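Local coordinates for hypothetical protein TTHA1785 (Thermus thermophilus, PDB 2EPG), which probably joins broken RNA ends in a GTP-dependent, manganese-requiring reaction, as a member of the RtcB family of RNA ligases, at residues 72-77 with 464-469; 229-234 with 474-479; 333-338 with 372-377; 380-385 with 391-396. One frame throughout, in Å; residues are numbered along the deposited sequence.

Contact 4, the hairpin of strands 380-383 and 391-395, lies between contact 1 on one hand and contacts 2 and 3 on the other, its centre about 9 Å from that of contact 2, 11 Å from contact 3 and 12 Å from contact 1. Contacts 1 and 3 are the farthest pair, about 21 Å between centres. Strand 474-486 of contact 2 runs antiparallel beside strand 391-395 and follows helix 462-470 of contact 1 in the chain. Contact 3 closes just before contact 4 opens, and both fall within the long chain spans bridged by contacts 1 and 2, whose segments alternate. The C-terminal helix and strand are thus brought back onto earlier parts of the fold, around a hairpin carrying predicted GMP-binding residues.

Contact 1 of 4, residues 72-77 with 464-469; sequences AMPDIH and VEAVEG
Pro-74, where the chain turns between strands 70-73 and 76-77, stands against helix 462-470 with its CA 6.3 Å from the CA of Ala-466. The corner is a type I beta turn from Met-73 to Ile-76, closed by a bond of 3.1 Å from Ile-76 N to Met-73 O, and it presents the proline ring to the helix. Two successive helix residues receive that ring. The CB methyl of Ala-466 meets its rim, 3.5 Å from Pro-74 CG and 3.6 Å from Pro-74 CB; the first approach is tighter than usual van der Waals contact. Val-467 takes the adjoining part with one branch, its CG2 lying 3.9 Å from Pro-74 CD and 4.0 Å from Pro-74 CG, while the two side chains cross at about a right angle. With CG1 roughly anti to the backbone N (chi1 154°), CG2 falls beside that N and anti to the carbonyl carbon, where it reaches the proline; CG1 meets Leu-394. The interaction is wholly apolar, and all three residues are buried. Beside it, Asp-75 touches His-410, the predicted GMP-histidine residue, and its OD1 accepts a weak hydrogen bond from Gly-411 N, so the turn probably borders the nucleotide site. Around the contact, selenomethionine Met-73 packs on Ser-407 and Ile-472, Ile-76 leans on helix 52-60, and Val-464 rests on Tyr-392 and Leu-394 of strand 391-395, which places helix 462-470 between the strand corner and the hairpin.

Contact 2 of 4, residues 229-234 with 474-479; sequences EAALAF and KKVARL
Val-476 is the bump of this contact, and the hollow that takes it is formed by Ala-230, Ala-231 and Phe-234 on helix 228-234. Segments 229-234 and 474-479 approach to 7.9 Å between axes, at an angle of 63°, a closeness that the small alanines permit. Both valine methyls enter the hollow. CG2 goes in between Ala-230 CB, at 3.7 Å, and Phe-234 CE2, at 4.1 Å, meeting the ring obliquely while the two side chains cross at about a right angle. CG1 is closest to the helix backbone, 3.7 Å from Ala-231 N, with Ala-231 CB beside it at 4.1 Å, while still touching Ala-230 CB; a chi1 of 179°, which sets CG1 opposite the valine's own N, spreads the branches this way. The bump sits on a classic beta bulge: Val-476 and Ala-477 both face Val-393 of the neighbouring strand 391-395, and both side chains start off toward the helix. At one end, where the alanine surface gives way to charge, a water spans Glu-229 and Lys-474, donating to Glu-229 OE1 at 2.8 Å and accepting from Lys-474 NZ at 2.8 Å. The charged atoms Glu-229 OE1 and Lys-474 NZ stay 4.9 Å apart, joined through the water and not by a direct salt bridge. Farther in, the Phe-234 ring also packs on Val-393, and Ala-231 on Val-225 of strand 216-225.

Contact 3 of 4, residues 333-338 with 372-377; sequences VLYDLA and EEYRRV
A classic beta bulge in strand 332-347, where Leu-334 and Tyr-335 both face Leu-113 of strand 110-119, offers a backbone carbonyl to Tyr-374 of the loop that leads to strand 380-383. The phenol OH of Tyr-374 donates to Leu-334 O over 2.7 Å. It arrives in the carbonyl plane on a lone pair, with a C=O...OH angle of 123°, and the oxygen in turn lies in the plane of the phenol ring, an arrangement that probably helps to hold the ring's rotation. Ring carbon CE1 of Tyr-374 approaches the same Leu-334 O at 3.3 Å. Two looser contacts accompany the bond: Leu-334 CG lies 4.0 Å from the hydroxyl oxygen OH of Tyr-374, and, between apolar atoms, Tyr-335 CD1 comes to the edge of the Tyr-374 ring, 4.3 Å from its CE1. A buried hydroxyl thereby finds a buried carbonyl as its partner. Pro-380, at the start of strand 380-383, touches Leu-334, Tyr-335 and Tyr-374 alike. On the helix 228-234 side, Phe-234 stacks edge-to-face with Tyr-374, while Val-377 packs on Ala-233 and Phe-234, so the loop lies between this helix and the strands.

Contact 4 of 4, residues 380-385 with 391-396; sequences PVLVPG and SYVLAG
Val-381, Val-383 and Leu-394 form an apolar cluster on one face of this antiparallel pair. Val-381 CB and Leu-394 CB stand 3.8 Å apart, directly across the strands, and Leu-394 then reaches diagonally, its CD1 meeting Val-383 CG2 at 3.8 Å. The leucine's CG lies opposite the carbonyl carbon and beside its own N (chi1 -47°), which swings the branch over Val-383. On the other face Leu-382 CD2 makes a looser contact with Val-393 CG2, at 4.5 Å. The two pairs beneath the cluster are hydrogen-bonded ones. Leu-394 N gives an almost straight bond to Val-381 O, 2.8 Å and 174° at the hydrogen, in the carbonyl plane; the return bond from Val-381 N to Leu-394 O, 2.9 Å, comes from well above that plane, 55° out of it. Val-383 N bonds to Tyr-392 O, 2.9 Å, and Tyr-392 N to Val-383 O, 2.8 Å; in both, the donor sits moderately off the plane of the accepting carbonyl. Toward the turn the pairing ends in a side chain: Gly-385 N makes a weak bond of 3.4 Å to Ser-391 OG. Pro-384, Gly-385 and Ser-391 are predicted to bind GMP, and Leu-382 O accepts a hydrogen bond from NE2 of His-339, itself predicted to bind GMP and a manganese ion. The arrangement is a beta hairpin whose turn end probably lines the nucleotide pocket of the RtcB ligase fold.

Contact 1 of 4, residues 72-77 with 464-469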
loop_
_atom_site.group_PDB
_atom_site.type_symbol
_atom_site.label_atom_id
_atom_site.label_comp_id
_atom_site.label_asym_id
_atom_site.label_seq_id
_atom_site.Cartn_x
_atom_site.Cartn_y
_atom_site.Cartn_z
ATOM N N ALA A 72 10.150 9.425 -7.082
ATOM C CA ALA A 72 10.501 8.776 -5.823
ATOM C C ALA A 72 10.024 9.652 -4.664
ATOM O O ALA A 72 10.216 10.873 -4.684
ATOM C CB ALA A 72 12.002 8.565 -5.724
HETATM N N MSE A 73 9.406 9.013 -3.672
HETATM C CA MSE A 73 8.882 9.664 -2.463
HETATM C C MSE A 73 9.983 9.986 -1.439
HETATM O O MSE A 73 11.107 9.495 -1.557
HETATM C CB MSE A 73 7.826 8.757 -1.810
HETATM C CG MSE A 73 6.593 8.561 -2.665
HETATM SE SE MSE A 73 5.760 10.275 -3.008
HETATM C CE MSE A 73 5.202 10.049 -4.811
ATOM N N PRO A 74 9.663 10.797 -0.406
ATOM C CA PRO A 74 10.648 11.167 0.616
ATOM C C PRO A 74 11.292 10.011 1.368
ATOM O O PRO A 74 12.383 10.168 1.901
ATOM C CB PRO A 74 9.862 12.094 1.545
ATOM C CG PRO A 74 8.892 12.728 0.643
ATOM C CD PRO A 74 8.411 11.534 -0.183
ATOM N N ASP A 75 10.640 8.856 1.419
ATOM C CA ASP A 75 11.230 7.715 2.128
ATOM C C ASP A 75 11.914 6.733 1.199
ATOM O O ASP A 75 12.016 5.557 1.519
ATOM C CB ASP A 75 10.175 6.953 2.926
ATOM C CG ASP A 75 9.011 6.494 2.066
ATOM O OD1 ASP A 75 8.176 5.716 2.574
ATOM O OD2 ASP A 75 8.920 6.921 0.891
ATOM N N ILE A 76 12.380 7.217 0.054
ATOM C CA ILE A 76 13.049 6.380 -0.929
ATOM C C ILE A 76 14.304 5.713 -0.396
ATOM O O ILE A 76 15.047 6.303 0.402
ATOM C CB ILE A 76 13.443 7.203 -2.156
ATOM C CG1 ILE A 76 14.255 6.349 -3.134
ATOM C CG2 ILE A 76 14.260 8.405 -1.729
ATOM C CD1 ILE A 76 14.737 7.129 -4.350
ATOM N N HIS A 77 14.525 4.474 -0.841
ATOM C CA HIS A 77 15.712 3.701 -0.475
ATOM C C HIS A 77 15.953 2.511 -1.399
ATOM O O HIS A 77 15.093 2.156 -2.212
ATOM C CB HIS A 77 15.654 3.226 0.984
ATOM C CG HIS A 77 14.395 2.510 1.350
ATOM N ND1 HIS A 77 14.393 1.243 1.894
ATOM C CD2 HIS A 77 13.100 2.905 1.307
ATOM C CE1 HIS A 77 13.151 0.890 2.175
ATOM N NE2 HIS A 77 12.347 1.881 1.829
ATOM N N VAL A 464 6.471 12.391 6.338
ATOM C CA VAL A 464 5.186 13.087 6.287
ATOM C C VAL A 464 5.399 14.594 6.130
ATOM O O VAL A 464 4.631 15.272 5.449
ATOM C CB VAL A 464 4.347 12.826 7.561
ATOM C CG1 VAL A 464 3.099 13.706 7.554
ATOM C CG2 VAL A 464 3.931 11.349 7.622
ATOM N N GLU A 465 6.447 15.109 6.767
ATOM C CA GLU A 465 6.789 16.529 6.706
ATOM C C GLU A 465 7.123 16.913 5.260
ATOM O O GLU A 465 6.657 17.937 4.732
ATOM C CB GLU A 465 8.008 16.797 7.602
ATOM C CG GLU A 465 8.467 18.250 7.668
ATOM C CD GLU A 465 9.839 18.411 8.346
ATOM O OE1 GLU A 465 10.875 18.251 7.652
ATOM O OE2 GLU A 465 9.878 18.694 9.571
ATOM N N ALA A 466 7.941 16.091 4.617
ATOM C CA ALA A 466 8.331 16.373 3.235
ATOM C C ALA A 466 7.112 16.265 2.332
ATOM O O ALA A 466 6.883 17.109 1.462
ATOM C CB ALA A 466 9.385 15.406 2.790
ATOM N N VAL A 467 6.321 15.225 2.548
ATOM C CA VAL A 467 5.126 15.026 1.742
ATOM C C VAL A 467 4.182 16.213 1.845
ATOM O O VAL A 467 3.721 16.726 0.825
ATOM C CB VAL A 467 4.393 13.733 2.154
ATOM C CG1 VAL A 467 2.924 13.832 1.823
ATOM C CG2 VAL A 467 5.017 12.548 1.424
ATOM N N GLU A 468 3.886 16.656 3.064
ATOM C CA GLU A 468 2.986 17.789 3.198
ATOM C C GLU A 468 3.647 19.041 2.624
ATOM O O GLU A 468 2.995 19.844 1.956
ATOM C CB GLU A 468 2.579 18.017 4.664
ATOM C CG GLU A 468 1.593 19.178 4.807
ATOM C CD GLU A 468 0.879 19.231 6.150
ATOM O OE1 GLU A 468 1.577 19.299 7.191
ATOM O OE2 GLU A 468 -0.382 19.206 6.149
ATOM N N GLY A 469 4.942 19.192 2.864
ATOM C CA GLY A 469 5.652 20.342 2.345
ATOM C C GLY A 469 5.647 20.393 0.823
ATOM O O GLY A 469 5.518 21.470 0.235
#

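Contact 2 of 4, residues 229-234 with 474-479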
loop_
_atom_site.group_PDB
_atom_site.type_symbol
_atom_site.label_atom_id
_atom_site.label_comp_id
_atom_site.label_asym_id
_atom_site.label_seq_id
_atom_site.Cartn_x
_atom_site.Cartn_y
_atom_site.Cartn_z
ATOM N N GLU A 229 -11.676 19.673 8.803
ATOM C CA GLU A 229 -12.603 19.379 7.716
ATOM C C GLU A 229 -12.426 17.961 7.159
ATOM O O GLU A 229 -13.398 17.249 6.954
ATOM C CB GLU A 229 -12.441 20.383 6.572
ATOM C CG GLU A 229 -13.318 20.023 5.379
ATOM C CD GLU A 229 -12.965 20.781 4.109
ATOM O OE1 GLU A 229 -11.774 20.789 3.713
ATOM O OE2 GLU A 229 -13.888 21.354 3.495
ATOM N N ALA A 230 -11.185 17.555 6.905
ATOM C CA ALA A 230 -10.935 16.216 6.378
ATOM C C ALA A 230 -11.248 15.170 7.449
ATOM O O ALA A 230 -11.793 14.115 7.150
ATOM C CB ALA A 230 -9.474 16.091 5.919
ATOM N N ALA A 231 -10.920 15.469 8.698
ATOM C CA ALA A 231 -11.171 14.515 9.768
ATOM C C ALA A 231 -12.661 14.246 9.883
ATOM O O ALA A 231 -13.073 13.095 9.990
ATOM C CB ALA A 231 -10.605 15.034 11.106
ATOM N N LEU A 232 -13.465 15.309 9.843
ATOM C CA LEU A 232 -14.917 15.175 9.910
ATOM C C LEU A 232 -15.403 14.314 8.752
ATOM O O LEU A 232 -16.196 13.390 8.939
ATOM C CB LEU A 232 -15.599 16.544 9.809
ATOM C CG LEU A 232 -17.128 16.452 9.714
ATOM C CD1 LEU A 232 -17.679 15.997 11.073
ATOM C CD2 LEU A 232 -17.730 17.804 9.313
ATOM N N ALA A 233 -14.932 14.635 7.549
ATOM C CA ALA A 233 -15.312 13.885 6.368
ATOM C C ALA A 233 -14.899 12.414 6.469
ATOM O O ALA A 233 -15.640 11.546 6.029
ATOM C CB ALA A 233 -14.694 14.524 5.118
ATOM N N PHE A 234 -13.727 12.133 7.043
ATOM C CA PHE A 234 -13.247 10.746 7.181
ATOM C C PHE A 234 -13.825 10.072 8.423
ATOM O O PHE A 234 -13.567 8.890 8.659
ATOM C CB PHE A 234 -11.709 10.673 7.309
ATOM C CG PHE A 234 -10.955 11.011 6.049
ATOM C CD1 PHE A 234 -11.620 11.193 4.833
ATOM C CD2 PHE A 234 -9.569 11.170 6.089
ATOM C CE1 PHE A 234 -10.926 11.540 3.678
ATOM C CE2 PHE A 234 -8.856 11.517 4.942
ATOM C CZ PHE A 234 -9.532 11.704 3.729
ATOM N N LYS A 474 -1.881 16.054 2.440
ATOM C CA LYS A 474 -2.306 16.890 3.541
ATOM C C LYS A 474 -2.490 16.068 4.821
ATOM O O LYS A 474 -3.166 15.036 4.808
ATOM C CB LYS A 474 -3.623 17.577 3.189
ATOM C CG LYS A 474 -4.225 18.357 4.352
ATOM C CD LYS A 474 -5.622 18.868 4.028
ATOM C CE LYS A 474 -5.589 19.980 3.009
ATOM N NZ LYS A 474 -6.954 20.544 2.786
ATOM N N LYS A 475 -1.881 16.523 5.915
ATOM C CA LYS A 475 -2.005 15.837 7.198
ATOM C C LYS A 475 -3.409 15.940 7.739
ATOM O O LYS A 475 -3.992 17.018 7.765
ATOM C CB LYS A 475 -1.050 16.426 8.230
ATOM C CG LYS A 475 0.387 16.046 7.988
ATOM C CD LYS A 475 1.321 16.736 8.964
ATOM C CE LYS A 475 1.065 16.311 10.387
ATOM N NZ LYS A 475 2.017 17.017 11.319
ATOM N N VAL A 476 -3.953 14.809 8.174
ATOM C CA VAL A 476 -5.293 14.794 8.727
ATOM C C VAL A 476 -5.268 14.380 10.185
ATOM O O VAL A 476 -5.843 15.059 11.030
ATOM C CB VAL A 476 -6.213 13.845 7.946
ATOM C CG1 VAL A 476 -7.605 13.850 8.578
ATOM C CG2 VAL A 476 -6.253 14.269 6.475
ATOM N N ALA A 477 -4.605 13.268 10.493
ATOM C CA ALA A 477 -4.541 12.826 11.886
ATOM C C ALA A 477 -3.360 11.933 12.173
ATOM O O ALA A 477 -2.695 11.448 11.257
ATOM C CB ALA A 477 -5.847 12.105 12.280
ATOM N N ARG A 478 -3.096 11.737 13.464
ATOM C CA ARG A 478 -2.016 10.877 13.914
ATOM C C ARG A 478 -2.630 9.856 14.843
ATOM O O ARG A 478 -3.520 10.184 15.627
ATOM C CB ARG A 478 -0.922 11.655 14.651
ATOM C CG ARG A 478 0.254 10.763 15.014
ATOM C CD ARG A 478 1.406 11.550 15.626
ATOM N NE ARG A 478 1.088 12.048 16.958
ATOM C CZ ARG A 478 1.792 12.981 17.584
ATOM N NH1 ARG A 478 1.444 13.381 18.798
ATOM N NH2 ARG A 478 2.839 13.528 16.983
ATOM N N LEU A 479 -2.131 8.627 14.748
ATOM C CA LEU A 479 -2.618 7.491 15.509
ATOM C C LEU A 479 -1.515 6.891 16.392
ATOM O O LEU A 479 -0.402 6.648 15.924
ATOM C CB LEU A 479 -3.109 6.408 14.532
ATOM C CG LEU A 479 -4.398 6.522 13.702
ATOM C CD1 LEU A 479 -4.951 7.918 13.698
ATOM C CD2 LEU A 479 -4.128 6.000 12.290
HETATM O O HOH W 1 -9.289 19.542 4.053
#

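Contact 3 of 4, residues 333-338 with 372-377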
loop_
_atom_site.group_PDB
_atom_site.type_symbol
_atom_site.label_atom_id
_atom_site.label_comp_id
_atom_site.label_asym_id
_atom_site.label_seq_id
_atom_site.Cartn_x
_atom_site.Cartn_y
_atom_site.Cartn_z
ATOM N N VAL A 333 -14.925 0.514 7.774
ATOM C CA VAL A 333 -13.719 0.673 6.990
ATOM C C VAL A 333 -13.612 2.163 6.625
ATOM O O VAL A 333 -14.478 2.701 5.929
ATOM C CB VAL A 333 -13.784 -0.160 5.691
ATOM C CG1 VAL A 333 -12.552 0.107 4.839
ATOM C CG2 VAL A 333 -13.890 -1.676 6.040
ATOM N N LEU A 334 -12.583 2.836 7.131
ATOM C CA LEU A 334 -12.369 4.239 6.801
ATOM C C LEU A 334 -11.812 4.196 5.380
ATOM O O LEU A 334 -12.337 4.844 4.468
ATOM C CB LEU A 334 -11.378 4.862 7.786
ATOM C CG LEU A 334 -11.192 6.380 7.676
ATOM C CD1 LEU A 334 -10.734 6.924 9.019
ATOM C CD2 LEU A 334 -10.193 6.704 6.559
ATOM N N TYR A 335 -10.747 3.423 5.191
ATOM C CA TYR A 335 -10.187 3.222 3.848
ATOM C C TYR A 335 -9.267 1.999 3.839
ATOM O O TYR A 335 -8.896 1.478 4.891
ATOM C CB TYR A 335 -9.399 4.451 3.357
ATOM C CG TYR A 335 -9.388 4.541 1.852
ATOM C CD1 TYR A 335 -10.585 4.597 1.138
ATOM C CD2 TYR A 335 -8.201 4.555 1.132
ATOM C CE1 TYR A 335 -10.587 4.658 -0.257
ATOM C CE2 TYR A 335 -8.206 4.626 -0.254
ATOM C CZ TYR A 335 -9.406 4.676 -0.937
ATOM O OH TYR A 335 -9.419 4.742 -2.313
ATOM N N ASP A 336 -8.904 1.551 2.646
ATOM C CA ASP A 336 -8.001 0.419 2.474
ATOM C C ASP A 336 -7.282 0.649 1.141
ATOM O O ASP A 336 -7.930 0.818 0.106
ATOM C CB ASP A 336 -8.816 -0.891 2.478
ATOM C CG ASP A 336 -7.963 -2.135 2.189
ATOM O OD1 ASP A 336 -8.132 -3.144 2.906
ATOM O OD2 ASP A 336 -7.149 -2.122 1.237
ATOM N N LEU A 337 -5.950 0.686 1.167
ATOM C CA LEU A 337 -5.186 0.912 -0.052
ATOM C C LEU A 337 -3.855 0.173 -0.083
ATOM O O LEU A 337 -3.284 -0.175 0.945
ATOM C CB LEU A 337 -4.926 2.415 -0.272
ATOM C CG LEU A 337 -3.756 3.074 0.483
ATOM C CD1 LEU A 337 -3.643 4.558 0.094
ATOM C CD2 LEU A 337 -3.972 2.933 1.991
ATOM N N ALA A 338 -3.375 -0.059 -1.298
ATOM C CA ALA A 338 -2.125 -0.760 -1.539
ATOM C C ALA A 338 -0.909 0.142 -1.404
ATOM O O ALA A 338 -1.006 1.348 -1.603
ATOM C CB ALA A 338 -2.151 -1.363 -2.945
ATOM N N GLU A 372 -17.718 9.314 -2.595
ATOM C CA GLU A 372 -18.425 10.583 -2.497
ATOM C C GLU A 372 -18.286 11.216 -1.123
ATOM O O GLU A 372 -18.178 12.439 -0.998
ATOM C CB GLU A 372 -19.905 10.356 -2.804
ATOM C CG GLU A 372 -20.679 11.612 -3.075
ATOM C CD GLU A 372 -22.120 11.320 -3.454
ATOM O OE1 GLU A 372 -22.348 10.360 -4.238
ATOM O OE2 GLU A 372 -23.014 12.058 -2.978
ATOM N N GLU A 373 -18.301 10.380 -0.092
ATOM C CA GLU A 373 -18.186 10.858 1.279
ATOM C C GLU A 373 -16.905 11.658 1.499
ATOM O O GLU A 373 -16.851 12.547 2.355
ATOM C CB GLU A 373 -18.166 9.682 2.269
ATOM C CG GLU A 373 -19.463 8.910 2.444
ATOM C CD GLU A 373 -19.683 7.835 1.393
ATOM O OE1 GLU A 373 -20.489 6.914 1.664
ATOM O OE2 GLU A 373 -19.073 7.904 0.305
ATOM N N TYR A 374 -15.879 11.321 0.727
ATOM C CA TYR A 374 -14.556 11.930 0.853
ATOM C C TYR A 374 -14.155 12.808 -0.318
ATOM O O TYR A 374 -13.121 13.468 -0.262
ATOM C CB TYR A 374 -13.498 10.824 0.930
ATOM C CG TYR A 374 -13.742 9.736 1.958
ATOM C CD1 TYR A 374 -13.176 8.469 1.791
ATOM C CD2 TYR A 374 -14.456 9.992 3.130
ATOM C CE1 TYR A 374 -13.301 7.493 2.763
ATOM C CE2 TYR A 374 -14.591 9.017 4.116
ATOM C CZ TYR A 374 -14.004 7.771 3.923
ATOM O OH TYR A 374 -14.088 6.815 4.894
ATOM N N ARG A 375 -14.954 12.783 -1.378
ATOM C CA ARG A 375 -14.639 13.484 -2.602
ATOM C C ARG A 375 -14.276 14.956 -2.463
ATOM O O ARG A 375 -13.430 15.455 -3.205
ATOM C CB ARG A 375 -15.774 13.284 -3.619
ATOM C CG ARG A 375 -15.379 13.637 -5.060
ATOM C CD ARG A 375 -16.377 13.092 -6.075
ATOM N NE ARG A 375 -16.510 11.635 -5.979
ATOM C CZ ARG A 375 -17.589 10.945 -6.352
ATOM N NH1 ARG A 375 -17.613 9.624 -6.223
ATOM N NH2 ARG A 375 -18.650 11.569 -6.847
ATOM N N ARG A 376 -14.887 15.650 -1.509
ATOM C CA ARG A 376 -14.570 17.058 -1.320
ATOM C C ARG A 376 -13.197 17.279 -0.709
ATOM O O ARG A 376 -12.566 18.293 -0.971
ATOM C CB ARG A 376 -15.612 17.745 -0.419
ATOM C CG ARG A 376 -16.989 17.863 -1.037
ATOM C CD ARG A 376 -18.013 18.417 -0.052
ATOM N NE ARG A 376 -19.361 18.330 -0.612
ATOM C CZ ARG A 376 -20.485 18.516 0.078
ATOM N NH1 ARG A 376 -21.665 18.413 -0.532
ATOM N NH2 ARG A 376 -20.435 18.800 1.376
ATOM N N VAL A 377 -12.723 16.341 0.102
ATOM C CA VAL A 377 -11.435 16.538 0.758
ATOM C C VAL A 377 -10.273 15.724 0.214
ATOM O O VAL A 377 -9.126 16.006 0.539
ATOM C CB VAL A 377 -11.539 16.263 2.278
ATOM C CG1 VAL A 377 -12.615 17.135 2.888
ATOM C CG2 VAL A 377 -11.830 14.786 2.519
#

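Contact 4 of 4, residues 380-385 with 391-396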
loop_
_atom_site.group_PDB
_atom_site.type_symbol
_atom_site.label_atom_id
_atom_site.label_comp_id
_atom_site.label_asym_id
_atom_site.label_seq_id
_atom_site.Cartn_x
_atom_site.Cartn_y
_atom_site.Cartn_z
ATOM N N PRO A 380 -8.259 9.161 1.344
ATOM C CA PRO A 380 -7.459 8.984 2.561
ATOM C C PRO A 380 -6.131 8.307 2.158
ATOM O O PRO A 380 -6.093 7.491 1.230
ATOM C CB PRO A 380 -8.317 8.039 3.421
ATOM C CG PRO A 380 -9.730 8.276 2.930
ATOM C CD PRO A 380 -9.549 8.447 1.434
ATOM N N VAL A 381 -5.049 8.653 2.847
ATOM C CA VAL A 381 -3.749 8.052 2.589
ATOM C C VAL A 381 -3.328 7.549 3.952
ATOM O O VAL A 381 -3.181 8.334 4.897
ATOM C CB VAL A 381 -2.719 9.083 2.081
ATOM C CG1 VAL A 381 -1.326 8.435 2.007
ATOM C CG2 VAL A 381 -3.129 9.594 0.709
ATOM N N LEU A 382 -3.140 6.238 4.051
ATOM C CA LEU A 382 -2.793 5.604 5.319
ATOM C C LEU A 382 -1.297 5.376 5.377
ATOM O O LEU A 382 -0.734 4.642 4.566
ATOM C CB LEU A 382 -3.556 4.274 5.446
ATOM C CG LEU A 382 -5.059 4.409 5.140
ATOM C CD1 LEU A 382 -5.769 3.050 5.215
ATOM C CD2 LEU A 382 -5.679 5.404 6.117
ATOM N N VAL A 383 -0.653 6.024 6.338
ATOM C CA VAL A 383 0.787 5.927 6.499
ATOM C C VAL A 383 1.104 5.248 7.823
ATOM O O VAL A 383 1.165 5.888 8.873
ATOM C CB VAL A 383 1.425 7.338 6.452
ATOM C CG1 VAL A 383 2.921 7.262 6.679
ATOM C CG2 VAL A 383 1.151 7.974 5.105
ATOM N N PRO A 384 1.311 3.927 7.790
ATOM C CA PRO A 384 1.620 3.208 9.022
ATOM C C PRO A 384 3.083 3.465 9.396
ATOM O O PRO A 384 3.935 3.669 8.522
ATOM C CB PRO A 384 1.372 1.763 8.619
ATOM C CG PRO A 384 1.925 1.740 7.212
ATOM C CD PRO A 384 1.392 3.034 6.618
ATOM N N GLY A 385 3.376 3.504 10.686
ATOM C CA GLY A 385 4.758 3.683 11.089
ATOM C C GLY A 385 5.249 2.273 11.339
ATOM O O GLY A 385 4.648 1.310 10.851
ATOM N N SER A 391 1.171 6.340 13.481
ATOM C CA SER A 391 0.643 6.127 12.142
ATOM C C SER A 391 -0.001 7.457 11.796
ATOM O O SER A 391 -0.371 8.214 12.694
ATOM C CB SER A 391 -0.402 5.021 12.130
ATOM O OG SER A 391 0.237 3.763 12.073
ATOM N N TYR A 392 -0.128 7.759 10.513
ATOM C CA TYR A 392 -0.753 9.019 10.131
ATOM C C TYR A 392 -1.826 8.788 9.068
ATOM O O TYR A 392 -1.815 7.785 8.352
ATOM C CB TYR A 392 0.287 10.010 9.580
ATOM C CG TYR A 392 1.406 10.390 10.549
ATOM C CD1 TYR A 392 2.469 9.518 10.810
ATOM C CD2 TYR A 392 1.385 11.607 11.224
ATOM C CE1 TYR A 392 3.470 9.849 11.715
ATOM C CE2 TYR A 392 2.390 11.946 12.131
ATOM C CZ TYR A 392 3.420 11.062 12.369
ATOM O OH TYR A 392 4.396 11.401 13.274
ATOM N N VAL A 393 -2.772 9.711 9.000
ATOM C CA VAL A 393 -3.810 9.663 7.993
ATOM C C VAL A 393 -3.634 10.995 7.256
ATOM O O VAL A 393 -3.650 12.064 7.887
ATOM C CB VAL A 393 -5.224 9.614 8.606
ATOM C CG1 VAL A 393 -6.255 9.654 7.489
ATOM C CG2 VAL A 393 -5.395 8.340 9.461
ATOM N N LEU A 394 -3.411 10.923 5.946
ATOM C CA LEU A 394 -3.257 12.112 5.129
ATOM C C LEU A 394 -4.430 12.100 4.165
ATOM O O LEU A 394 -5.264 11.199 4.216
ATOM C CB LEU A 394 -1.941 12.058 4.336
ATOM C CG LEU A 394 -0.687 11.646 5.129
ATOM C CD1 LEU A 394 0.528 11.579 4.195
ATOM C CD2 LEU A 394 -0.434 12.629 6.253
ATOM N N ALA A 395 -4.507 13.109 3.304
ATOM C CA ALA A 395 -5.548 13.172 2.289
ATOM C C ALA A 395 -4.851 13.512 0.973
ATOM O O ALA A 395 -3.882 14.275 0.964
ATOM C CB ALA A 395 -6.591 14.238 2.637
ATOM N N GLY A 396 -5.335 12.933 -0.126
ATOM C CA GLY A 396 -4.750 13.187 -1.434
ATOM C C GLY A 396 -5.008 14.613 -1.892
ATOM O O GLY A 396 -5.991 15.226 -1.495
#